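Local coordinates for BlEst2 (Bacillus licheniformis, PDB 6WPX), which is a lipase made as a propeptide form, probably hydrolysing ester bonds, whose C-terminal domain has an autoinhibitory effect, at residues Asp88-Met91 with Gln92-Gly95. Numbering follows the deposited sequence.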
ATOM      1  N   ASP A  88     -10.884   1.010 -10.699  1.00 25.14           N
ATOM      2  CA  ASP A  88     -11.595   1.059  -9.419  1.00 23.43           C
ATOM      3  C   ASP A  88     -12.324  -0.238  -9.002  1.00 26.69           C
ATOM      4  O   ASP A  88     -13.148  -0.197  -8.081  1.00 26.75           O
ATOM      5  CB  ASP A  88     -12.601   2.223  -9.507  1.00 24.54           C
ATOM      6  CG  ASP A  88     -13.693   2.061 -10.568  1.00 36.65           C
ATOM      7  OD1 ASP A  88     -13.525   1.209 -11.486  1.00 34.67           O
ATOM      8  OD2 ASP A  88     -14.707   2.793 -10.493  1.00 45.46           O
ATOM      9  N   LYS A  89     -12.066  -1.360  -9.678  1.00 21.44           N
ATOM     10  CA  LYS A  89     -12.735  -2.632  -9.308  1.00 20.77           C
ATOM     11  C   LYS A  89     -11.744  -3.604  -8.677  1.00 22.88           C
ATOM     12  O   LYS A  89     -10.554  -3.424  -8.851  1.00 20.38           O
ATOM     13  CB  LYS A  89     -13.508  -3.251 -10.470  1.00 23.53           C
ATOM     14  CG  LYS A  89     -14.489  -2.314 -11.154  1.00 41.43           C
ATOM     15  CD  LYS A  89     -15.688  -1.987 -10.315  1.00 51.96           C
ATOM     16  CE  LYS A  89     -16.764  -1.262 -11.087  1.00 66.51           C
ATOM     17  NZ  LYS A  89     -17.520  -2.183 -11.973  1.00 76.12           N
ATOM     18  N   ASP A  90     -12.253  -4.659  -8.056  1.00 20.83           N
ATOM     19  CA  ASP A  90     -11.410  -5.669  -7.371  1.00 20.58           C
ATOM     20  C   ASP A  90     -10.718  -6.645  -8.350  1.00 24.28           C
ATOM     21  O   ASP A  90     -10.954  -6.572  -9.518  1.00 21.56           O
ATOM     22  CB  ASP A  90     -12.135  -6.313  -6.188  1.00 23.75           C
ATOM     23  CG  ASP A  90     -13.190  -7.352  -6.550  1.00 30.24           C
ATOM     24  OD1 ASP A  90     -13.245  -7.730  -7.700  1.00 31.65           O
ATOM     25  OD2 ASP A  90     -13.896  -7.799  -5.660  1.00 30.91           O
ATOM     26  N   MET A  91      -9.903  -7.543  -7.798  1.00 22.01           N
ATOM     27  CA  MET A  91      -9.117  -8.531  -8.575  1.00 21.30           C
ATOM     28  C   MET A  91     -10.055  -9.577  -9.191  1.00 28.98           C
ATOM     29  O   MET A  91      -9.657 -10.206 -10.156  1.00 28.75           O
ATOM     30  CB  MET A  91      -8.015  -9.188  -7.741  1.00 21.93           C
ATOM     31  CG  MET A  91      -8.467 -10.184  -6.718  1.00 25.32           C
ATOM     32  SD  MET A  91      -9.147  -9.498  -5.209  1.00 28.13           S
ATOM     33  CE  MET A  91      -7.658  -9.060  -4.327  1.00 24.31           C
ATOM     34  N   GLN A  92     -11.260  -9.732  -8.626  1.00 28.21           N
ATOM     35  CA  GLN A  92     -12.218 -10.687  -9.173  1.00 28.51           C
ATOM     36  C   GLN A  92     -12.781 -10.161 -10.508  1.00 30.66           C
ATOM     37  O   GLN A  92     -12.726 -10.866 -11.506  1.00 30.71           O
ATOM     38  CB  GLN A  92     -13.336 -11.005  -8.159  1.00 30.87           C
ATOM     39  CG  GLN A  92     -14.328 -12.067  -8.670  1.00 50.01           C
ATOM     40  CD  GLN A  92     -15.267 -12.605  -7.610  1.00 69.23           C
ATOM     41  OE1 GLN A  92     -15.771 -11.885  -6.742  1.00 64.31           O
ATOM     42  NE2 GLN A  92     -15.560 -13.888  -7.687  1.00 65.10           N
ATOM     43  N   ASP A  93     -13.290  -8.920 -10.521  1.00 27.63           N
ATOM     44  CA  ASP A  93     -13.836  -8.300 -11.737  1.00 27.41           C
ATOM     45  C   ASP A  93     -12.728  -8.074 -12.734  1.00 27.72           C
ATOM     46  O   ASP A  93     -12.915  -8.340 -13.924  1.00 27.19           O
ATOM     47  CB  ASP A  93     -14.524  -6.977 -11.424  1.00 29.21           C
ATOM     48  CG  ASP A  93     -15.766  -7.125 -10.564  1.00 37.47           C
ATOM     49  OD1 ASP A  93     -16.417  -8.195 -10.630  1.00 40.39           O
ATOM     50  OD2 ASP A  93     -16.113  -6.169  -9.877  1.00 35.11           O
ATOM     51  N   ASN A  94     -11.569  -7.617 -12.258  1.00 21.92           N
ATOM     52  CA  ASN A  94     -10.422  -7.412 -13.143  1.00 20.78           C
ATOM     53  C   ASN A  94      -9.849  -8.714 -13.668  1.00 26.83           C
ATOM     54  O   ASN A  94      -9.519  -8.792 -14.842  1.00 27.57           O
ATOM     55  CB  ASN A  94      -9.371  -6.528 -12.503  1.00 15.96           C
ATOM     56  CG  ASN A  94      -9.670  -5.075 -12.745  1.00 30.68           C
ATOM     57  OD1 ASN A  94     -10.678  -4.734 -13.370  1.00 29.47           O
ATOM     58  ND2 ASN A  94      -8.797  -4.192 -12.307  1.00 22.98           N
ATOM     59  N   GLY A  95      -9.807  -9.738 -12.825  1.00 24.03           N
ATOM     60  CA  GLY A  95      -9.371 -11.078 -13.199  1.00 23.42           C
ATOM     61  C   GLY A  95     -10.296 -11.682 -14.237  1.00 29.80           C
ATOM     62  O   GLY A  95      -9.817 -12.235 -15.228  1.00 30.25           O
TER
HETATM   63  O   HOH W   1     -15.052  -4.741  -7.903  1.00 25.99           O
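Off one face of the Asp-90 carboxylate, at its OD1 end, lie the backbone N and CB of Gln-92, with Gln-92 CB 3.3 Å from Asp-90 OD1. Off the opposite face is the Asp-93 carboxylate, its OD2 3.9 Å from Asp-90 OD1, so that two like charges come close here. Between these two sides Asp-93 N meets OD1 nearly along its C-O axis. The Asp-90 and Gln-92 side chains run alongside each other in the same direction, their carboxylate and amide planes 39° apart. OD1 takes two backbone N-H groups. The one from Asp-93 N, at 3.1 Å from Asp-90 OD1, is nearly straight; that from Gln-92 N is strongly bent and weak. Asp-90 is thus the N-cap: with CG lodged between its backbone N and carbonyl carbon (chi1 76°), the carboxylate folds back over the start of helix 91-109, where its negative charge would probably suit the helix dipole. A water links the Asp-90 backbone N-H to Asp-93 OD2, the water oxygen lying 2.7 Å from Asp-93 OD2. The helix follows strand 80-83 of the mixed sheet in this alpha/beta-hydrolase-like domain. Asn-94 N bonds Asp-90 O at 3.0 Å, and Gly-95 N bonds Met-91 O. Ser-127 OG also bonds Met-91 O. Asn-94 sets its CB 3.4 Å from Asp-90 O and sends its amide ND2 to Asp-124 OD2 and His-86 O, tying the helix start to helix 121-131 and to the preceding loop. Met-91, bent at chi2 and chi3, buries its thioether chain against Phe-183, Met-184 and Phe-187 of helix 181-191.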